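Local coordinates for protein naphthalene dioxygenase large subunit (Rhodococcus sp., PDB 2B1X) that serves as the large subunit of a Rieske-type ring-hydroxylating dioxygenase, carrying a [2Fe-2S] cluster and a separate mononuclear iron ion, at residues 10-21 and 425-436. Numbering follows the deposited sequence.
Sequences LQKGLHDVNSDW and RNFLEYWMQLML
The first and last helices of the chain pack as a near-antiparallel pair, joining the N-terminus to the catalytic domain, their local axes 9.7 Å apart at 149°, with L10 and L14 set as knobs into holes of helix 425-436. L10 enters among W431, M432, M435 and L436; its CD2 comes obliquely to W431 CZ3 at 3.6 Å while CD1 rests on M435 CB. L14 sits among E429, M432, Q433 and L436, and its side chain runs past that of L436 in the opposite direction, L14 CD2 3.6 Å from L436 CD1. Between the two knobs the M432 side chain lies against the backbone of G13, SD 3.5 Å from G13 C, and the bend at chi3 (-79°) carries CE on to V17 CB, 3.9 Å away.

Further along, around N18 and W21, the contact becomes polar. N18 ND2 donates to E429 OE2 (2.9 Å), the acceptor in the amide plane but the donor well above the carboxylate plane. The guanidinium of R425 lies flat on the W21 ring in a cation-pi stack, CZ 3.5 Å from the six-membered-ring centroid and planes 12° apart, while NH1 makes a weak bond to V17 O. E37 of helix 31-40 takes the indole NH of W431. An apolar interlock thus passes into a charged end, where the W21 stack, helped by the weak edge bond to V17 O, probably fixes the guanidinium's rotation.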
ATOM      1  N   LEU A  10     -23.797 -17.346  11.882  1.00 17.68           N
ATOM      2  CA  LEU A  10     -24.983 -16.678  11.365  1.00 17.13           C
ATOM      3  C   LEU A  10     -26.260 -17.279  11.954  1.00 16.89           C
ATOM      4  O   LEU A  10     -27.183 -16.554  12.276  1.00 15.37           O
ATOM      5  CB  LEU A  10     -25.007 -16.713   9.833  1.00 17.10           C
ATOM      6  CG  LEU A  10     -23.838 -15.988   9.129  1.00 18.18           C
ATOM      7  CD1 LEU A  10     -23.710 -16.402   7.641  1.00 16.79           C
ATOM      8  CD2 LEU A  10     -24.017 -14.508   9.261  1.00 18.83           C
ATOM      9  N   GLN A  11     -26.303 -18.611  12.064  1.00 17.17           N
ATOM     10  CA  GLN A  11     -27.478 -19.305  12.651  1.00 17.83           C
ATOM     11  C   GLN A  11     -27.700 -18.889  14.091  1.00 17.40           C
ATOM     12  O   GLN A  11     -28.817 -18.587  14.491  1.00 17.48           O
ATOM     13  CB  GLN A  11     -27.362 -20.826  12.518  1.00 17.86           C
ATOM     14  CG  GLN A  11     -27.595 -21.302  11.083  1.00 20.14           C
ATOM     15  CD  GLN A  11     -27.234 -22.750  10.832  1.00 23.88           C
ATOM     16  OE1 GLN A  11     -26.512 -23.374  11.619  1.00 25.84           O
ATOM     17  NE2 GLN A  11     -27.746 -23.297   9.738  1.00 25.59           N
ATOM     18  N   LYS A  12     -26.626 -18.874  14.867  1.00 17.61           N
ATOM     19  CA  LYS A  12     -26.684 -18.396  16.229  1.00 18.06           C
ATOM     20  C   LYS A  12     -27.145 -16.920  16.270  1.00 16.79           C
ATOM     21  O   LYS A  12     -28.002 -16.546  17.071  1.00 15.54           O
ATOM     22  CB  LYS A  12     -25.313 -18.578  16.911  1.00 19.07           C
ATOM     23  CG  LYS A  12     -25.409 -18.412  18.448  1.00 21.69           C
ATOM     24  CD  LYS A  12     -24.068 -17.999  19.021  1.00 26.03           C
ATOM     25  CE  LYS A  12     -24.131 -17.876  20.505  1.00 27.44           C
ATOM     26  NZ  LYS A  12     -24.383 -16.464  20.887  1.00 28.95           N
ATOM     27  N   GLY A  13     -26.602 -16.107  15.369  1.00 16.08           N
ATOM     28  CA  GLY A  13     -26.954 -14.711  15.270  1.00 16.72           C
ATOM     29  C   GLY A  13     -28.436 -14.506  15.026  1.00 17.68           C
ATOM     30  O   GLY A  13     -29.038 -13.630  15.599  1.00 17.39           O
ATOM     31  N   LEU A  14     -29.018 -15.345  14.173  1.00 18.26           N
ATOM     32  CA  LEU A  14     -30.419 -15.228  13.805  1.00 19.43           C
ATOM     33  C   LEU A  14     -31.327 -15.535  14.998  1.00 19.74           C
ATOM     34  O   LEU A  14     -32.400 -14.952  15.136  1.00 20.51           O
ATOM     35  CB  LEU A  14     -30.713 -16.124  12.601  1.00 19.85           C
ATOM     36  CG  LEU A  14     -31.636 -15.588  11.504  1.00 21.88           C
ATOM     37  CD1 LEU A  14     -31.588 -14.047  11.325  1.00 19.45           C
ATOM     38  CD2 LEU A  14     -31.328 -16.286  10.199  1.00 20.96           C
ATOM     39  N   HIS A  15     -30.871 -16.399  15.893  1.00 20.00           N
ATOM     40  CA  HIS A  15     -31.587 -16.630  17.148  1.00 20.72           C
ATOM     41  C   HIS A  15     -31.388 -15.495  18.169  1.00 20.08           C
ATOM     42  O   HIS A  15     -32.338 -15.077  18.820  1.00 19.67           O
ATOM     43  CB  HIS A  15     -31.208 -17.977  17.747  1.00 21.19           C
ATOM     44  CG  HIS A  15     -31.636 -18.146  19.173  1.00 25.92           C
ATOM     45  ND1 HIS A  15     -32.912 -18.542  19.533  1.00 29.86           N
ATOM     46  CD2 HIS A  15     -30.956 -17.965  20.334  1.00 28.89           C
ATOM     47  CE1 HIS A  15     -33.002 -18.586  20.853  1.00 29.46           C
ATOM     48  NE2 HIS A  15     -31.829 -18.246  21.364  1.00 30.32           N
ATOM     49  N   ASP A  16     -30.161 -14.997  18.299  1.00 19.15           N
ATOM     50  CA  ASP A  16     -29.841 -14.012  19.337  1.00 18.50           C
ATOM     51  C   ASP A  16     -30.468 -12.653  19.101  1.00 17.72           C
ATOM     52  O   ASP A  16     -30.776 -11.936  20.047  1.00 17.70           O
ATOM     53  CB  ASP A  16     -28.328 -13.814  19.452  1.00 18.49           C
ATOM     54  CG  ASP A  16     -27.613 -15.036  19.976  1.00 20.78           C
ATOM     55  OD1 ASP A  16     -28.264 -15.947  20.562  1.00 22.36           O
ATOM     56  OD2 ASP A  16     -26.375 -15.166  19.841  1.00 23.32           O
ATOM     57  N   VAL A  17     -30.630 -12.290  17.836  1.00 17.39           N
ATOM     58  CA  VAL A  17     -31.052 -10.949  17.478  1.00 17.12           C
ATOM     59  C   VAL A  17     -32.408 -10.631  18.085  1.00 17.41           C
ATOM     60  O   VAL A  17     -32.646  -9.497  18.483  1.00 17.38           O
ATOM     61  CB  VAL A  17     -31.013 -10.692  15.942  1.00 16.79           C
ATOM     62  CG1 VAL A  17     -32.119 -11.453  15.203  1.00 15.78           C
ATOM     63  CG2 VAL A  17     -31.113  -9.228  15.650  1.00 16.52           C
ATOM     64  N   ASN A  18     -33.270 -11.632  18.211  1.00 18.25           N
ATOM     65  CA  ASN A  18     -34.585 -11.405  18.814  1.00 18.86           C
ATOM     66  C   ASN A  18     -34.822 -12.051  20.180  1.00 18.97           C
ATOM     67  O   ASN A  18     -35.920 -11.973  20.702  1.00 19.22           O
ATOM     68  CB  ASN A  18     -35.720 -11.825  17.868  1.00 18.85           C
ATOM     69  CG  ASN A  18     -35.719 -11.048  16.575  1.00 20.59           C
ATOM     70  OD1 ASN A  18     -35.654  -9.799  16.572  1.00 22.30           O
ATOM     71  ND2 ASN A  18     -35.789 -11.779  15.452  1.00 20.80           N
ATOM     72  N   SER A  19     -33.826 -12.708  20.757  1.00 18.81           N
ATOM     73  CA  SER A  19     -33.992 -13.220  22.123  1.00 18.73           C
ATOM     74  C   SER A  19     -33.109 -12.437  23.103  1.00 18.11           C
ATOM     75  O   SER A  19     -33.626 -11.651  23.896  1.00 18.28           O
ATOM     76  CB  SER A  19     -33.752 -14.723  22.194  1.00 18.38           C
ATOM     77  OG  SER A  19     -32.511 -15.019  21.588  1.00 23.58           O
ATOM     78  N   ASP A  20     -31.785 -12.624  23.026  1.00 17.77           N
ATOM     79  CA  ASP A  20     -30.835 -11.814  23.807  1.00 16.86           C
ATOM     80  C   ASP A  20     -30.786 -10.353  23.327  1.00 15.60           C
ATOM     81  O   ASP A  20     -30.344  -9.495  24.062  1.00 15.08           O
ATOM     82  CB  ASP A  20     -29.412 -12.417  23.731  1.00 17.60           C
ATOM     83  CG  ASP A  20     -29.277 -13.735  24.488  1.00 20.10           C
ATOM     84  OD1 ASP A  20     -30.227 -14.137  25.204  1.00 20.89           O
ATOM     85  OD2 ASP A  20     -28.257 -14.456  24.433  1.00 22.57           O
ATOM     86  N   TRP A  21     -31.242 -10.095  22.093  1.00 15.07           N
ATOM     87  CA  TRP A  21     -31.041  -8.807  21.399  1.00 14.60           C
ATOM     88  C   TRP A  21     -29.540  -8.465  21.257  1.00 14.09           C
ATOM     89  O   TRP A  21     -29.121  -7.344  21.564  1.00 12.83           O
ATOM     90  CB  TRP A  21     -31.798  -7.656  22.085  1.00 13.93           C
ATOM     91  CG  TRP A  21     -33.333  -7.766  22.050  1.00 15.06           C
ATOM     92  CD1 TRP A  21     -34.071  -8.915  21.900  1.00 15.79           C
ATOM     93  CD2 TRP A  21     -34.288  -6.694  22.151  1.00 14.81           C
ATOM     94  NE1 TRP A  21     -35.417  -8.624  21.918  1.00 17.05           N
ATOM     95  CE2 TRP A  21     -35.584  -7.274  22.085  1.00 16.15           C
ATOM     96  CE3 TRP A  21     -34.188  -5.306  22.335  1.00 15.14           C
ATOM     97  CZ2 TRP A  21     -36.767  -6.512  22.157  1.00 15.59           C
ATOM     98  CZ3 TRP A  21     -35.357  -4.550  22.425  1.00 15.56           C
ATOM     99  CH2 TRP A  21     -36.635  -5.160  22.324  1.00 15.46           C
ATOM    100  N   ARG A 425     -31.527  -3.976  14.659  1.00 11.06           N
ATOM    101  CA  ARG A 425     -31.772  -5.407  14.770  1.00 11.41           C
ATOM    102  C   ARG A 425     -32.454  -5.978  13.529  1.00 10.63           C
ATOM    103  O   ARG A 425     -32.107  -7.063  13.081  1.00 10.66           O
ATOM    104  CB  ARG A 425     -32.645  -5.685  15.993  1.00 10.92           C
ATOM    105  CG  ARG A 425     -31.818  -5.707  17.321  1.00 15.25           C
ATOM    106  CD  ARG A 425     -32.503  -6.528  18.402  1.00 18.13           C
ATOM    107  NE  ARG A 425     -33.590  -5.732  18.824  1.00 20.06           N
ATOM    108  CZ  ARG A 425     -34.868  -6.056  18.856  1.00 21.52           C
ATOM    109  NH1 ARG A 425     -35.338  -7.265  18.543  1.00 22.11           N
ATOM    110  NH2 ARG A 425     -35.689  -5.113  19.251  1.00 20.49           N
ATOM    111  N   ASN A 426     -33.467  -5.260  13.040  1.00 10.21           N
ATOM    112  CA  ASN A 426     -34.165  -5.577  11.794  1.00 10.51           C
ATOM    113  C   ASN A 426     -33.231  -5.545  10.581  1.00 10.49           C
ATOM    114  O   ASN A 426     -33.345  -6.352   9.676  1.00 11.84           O
ATOM    115  CB  ASN A 426     -35.309  -4.568  11.603  1.00  9.92           C
ATOM    116  CG  ASN A 426     -36.122  -4.803  10.339  1.00 10.78           C
ATOM    117  OD1 ASN A 426     -36.740  -5.845  10.170  1.00  9.65           O
ATOM    118  ND2 ASN A 426     -36.146  -3.811   9.456  1.00 12.46           N
ATOM    119  N   PHE A 427     -32.309  -4.596  10.561  1.00 11.09           N
ATOM    120  CA  PHE A 427     -31.383  -4.472   9.446  1.00 11.01           C
ATOM    121  C   PHE A 427     -30.476  -5.716   9.443  1.00 11.52           C
ATOM    122  O   PHE A 427     -30.290  -6.359   8.413  1.00 12.00           O
ATOM    123  CB  PHE A 427     -30.582  -3.169   9.614  1.00 11.32           C
ATOM    124  CG  PHE A 427     -29.472  -2.990   8.611  1.00 12.00           C
ATOM    125  CD1 PHE A 427     -29.659  -2.180   7.506  1.00 12.81           C
ATOM    126  CD2 PHE A 427     -28.225  -3.588   8.818  1.00 10.68           C
ATOM    127  CE1 PHE A 427     -28.633  -1.975   6.579  1.00 12.05           C
ATOM    128  CE2 PHE A 427     -27.190  -3.402   7.879  1.00 14.42           C
ATOM    129  CZ  PHE A 427     -27.409  -2.560   6.772  1.00 11.60           C
ATOM    130  N   LEU A 428     -29.930  -6.050  10.613  1.00 11.27           N
ATOM    131  CA  LEU A 428     -28.985  -7.158  10.714  1.00 11.13           C
ATOM    132  C   LEU A 428     -29.663  -8.497  10.576  1.00 10.82           C
ATOM    133  O   LEU A 428     -29.053  -9.448  10.105  1.00 11.72           O
ATOM    134  CB  LEU A 428     -28.206  -7.075  12.037  1.00 10.20           C
ATOM    135  CG  LEU A 428     -27.183  -5.948  12.038  1.00 10.52           C
ATOM    136  CD1 LEU A 428     -26.545  -5.808  13.411  1.00 12.29           C
ATOM    137  CD2 LEU A 428     -26.117  -6.116  10.927  1.00  9.64           C
ATOM    138  N   GLU A 429     -30.917  -8.586  11.012  1.00 11.73           N
ATOM    139  CA  GLU A 429     -31.703  -9.806  10.806  1.00 12.06           C
ATOM    140  C   GLU A 429     -31.849 -10.106   9.327  1.00 11.41           C
ATOM    141  O   GLU A 429     -31.645 -11.269   8.899  1.00 12.82           O
ATOM    142  CB  GLU A 429     -33.109  -9.707  11.465  1.00 12.07           C
ATOM    143  CG  GLU A 429     -33.969 -10.945  11.220  1.00 15.47           C
ATOM    144  CD  GLU A 429     -35.316 -10.930  11.922  1.00 22.28           C
ATOM    145  OE1 GLU A 429     -36.077  -9.946  11.799  1.00 25.16           O
ATOM    146  OE2 GLU A 429     -35.633 -11.935  12.579  1.00 26.72           O
ATOM    147  N   TYR A 430     -32.233  -9.095   8.549  1.00 10.52           N
ATOM    148  CA  TYR A 430     -32.367  -9.265   7.108  1.00 10.76           C
ATOM    149  C   TYR A 430     -31.009  -9.594   6.468  1.00 10.85           C
ATOM    150  O   TYR A 430     -30.922 -10.455   5.622  1.00 10.78           O
ATOM    151  CB  TYR A 430     -33.016  -8.054   6.435  1.00 10.41           C
ATOM    152  CG  TYR A 430     -33.357  -8.248   4.953  1.00 11.45           C
ATOM    153  CD1 TYR A 430     -34.176  -9.307   4.516  1.00 12.52           C
ATOM    154  CD2 TYR A 430     -32.841  -7.369   3.978  1.00 11.24           C
ATOM    155  CE1 TYR A 430     -34.472  -9.479   3.149  1.00 11.69           C
ATOM    156  CE2 TYR A 430     -33.153  -7.515   2.634  1.00  9.38           C
ATOM    157  CZ  TYR A 430     -33.947  -8.585   2.226  1.00 10.83           C
ATOM    158  OH  TYR A 430     -34.237  -8.711   0.899  1.00 11.07           O
ATOM    159  N   TRP A 431     -29.952  -8.914   6.922  1.00 10.52           N
ATOM    160  CA  TRP A 431     -28.599  -9.160   6.397  1.00 10.51           C
ATOM    161  C   TRP A 431     -28.262 -10.650   6.649  1.00 10.63           C
ATOM    162  O   TRP A 431     -27.809 -11.330   5.757  1.00 10.78           O
ATOM    163  CB  TRP A 431     -27.603  -8.193   7.104  1.00 10.25           C
ATOM    164  CG  TRP A 431     -26.160  -8.385   6.735  1.00  9.98           C
ATOM    165  CD1 TRP A 431     -25.503  -7.766   5.744  1.00  8.51           C
ATOM    166  CD2 TRP A 431     -25.227  -9.263   7.357  1.00 11.86           C
ATOM    167  NE1 TRP A 431     -24.192  -8.178   5.689  1.00 11.95           N
ATOM    168  CE2 TRP A 431     -23.987  -9.104   6.677  1.00 12.07           C
ATOM    169  CE3 TRP A 431     -25.297 -10.167   8.430  1.00 10.20           C
ATOM    170  CZ2 TRP A 431     -22.833  -9.845   7.004  1.00 11.49           C
ATOM    171  CZ3 TRP A 431     -24.147 -10.896   8.768  1.00 10.80           C
ATOM    172  CH2 TRP A 431     -22.925 -10.715   8.056  1.00 11.48           C
ATOM    173  N   MET A 432     -28.538 -11.136   7.861  1.00 10.62           N
ATOM    174  CA  MET A 432     -28.243 -12.513   8.236  1.00 12.04           C
ATOM    175  C   MET A 432     -29.091 -13.521   7.454  1.00 11.85           C
ATOM    176  O   MET A 432     -28.561 -14.534   7.010  1.00 12.16           O
ATOM    177  CB  MET A 432     -28.391 -12.717   9.753  1.00 12.27           C
ATOM    178  CG  MET A 432     -27.216 -12.149  10.587  1.00 13.93           C
ATOM    179  SD  MET A 432     -27.377 -12.615  12.331  1.00 16.31           S
ATOM    180  CE  MET A 432     -28.618 -11.430  12.906  1.00 14.31           C
ATOM    181  N   GLN A 433     -30.373 -13.217   7.226  1.00 11.49           N
ATOM    182  CA  GLN A 433     -31.207 -14.069   6.378  1.00 12.57           C
ATOM    183  C   GLN A 433     -30.600 -14.197   4.966  1.00 12.73           C
ATOM    184  O   GLN A 433     -30.524 -15.295   4.409  1.00 13.16           O
ATOM    185  CB  GLN A 433     -32.653 -13.570   6.326  1.00 12.58           C
ATOM    186  CG  GLN A 433     -33.384 -13.700   7.699  1.00 14.32           C
ATOM    187  CD  GLN A 433     -34.691 -12.946   7.766  1.00 15.46           C
ATOM    188  OE1 GLN A 433     -34.894 -11.996   7.028  1.00 16.67           O
ATOM    189  NE2 GLN A 433     -35.580 -13.352   8.697  1.00 17.73           N
ATOM    190  N   LEU A 434     -30.158 -13.072   4.407  1.00 12.91           N
ATOM    191  CA  LEU A 434     -29.612 -13.070   3.055  1.00 13.07           C
ATOM    192  C   LEU A 434     -28.284 -13.835   2.981  1.00 12.87           C
ATOM    193  O   LEU A 434     -28.044 -14.541   2.017  1.00 12.50           O
ATOM    194  CB  LEU A 434     -29.458 -11.647   2.504  1.00 12.64           C
ATOM    195  CG  LEU A 434     -30.729 -10.888   2.121  1.00 14.23           C
ATOM    196  CD1 LEU A 434     -30.360  -9.487   1.664  1.00 14.78           C
ATOM    197  CD2 LEU A 434     -31.506 -11.614   0.991  1.00 12.97           C
ATOM    198  N   MET A 435     -27.455 -13.670   4.015  1.00 13.14           N
ATOM    199  CA  MET A 435     -26.178 -14.375   4.158  1.00 13.92           C
ATOM    200  C   MET A 435     -26.360 -15.900   4.182  1.00 15.49           C
ATOM    201  O   MET A 435     -25.519 -16.650   3.663  1.00 15.68           O
ATOM    202  CB  MET A 435     -25.468 -13.916   5.436  1.00 12.74           C
ATOM    203  CG  MET A 435     -24.823 -12.543   5.385  1.00 11.69           C
ATOM    204  SD  MET A 435     -23.440 -12.257   4.195  1.00 13.12           S
ATOM    205  CE  MET A 435     -22.077 -13.070   5.114  1.00 10.40           C
ATOM    206  N   LEU A 436     -27.456 -16.350   4.795  1.00 17.33           N
ATOM    207  CA  LEU A 436     -27.743 -17.779   4.922  1.00 20.61           C
ATOM    208  C   LEU A 436     -28.562 -18.364   3.771  1.00 23.08           C
ATOM    209  O   LEU A 436     -28.711 -19.580   3.689  1.00 23.52           O
ATOM    210  CB  LEU A 436     -28.456 -18.079   6.247  1.00 19.99           C
ATOM    211  CG  LEU A 436     -27.594 -18.141   7.499  1.00 20.94           C
ATOM    212  CD1 LEU A 436     -28.461 -18.040   8.790  1.00 20.24           C
ATOM    213  CD2 LEU A 436     -26.734 -19.409   7.511  1.00 19.29           C
TER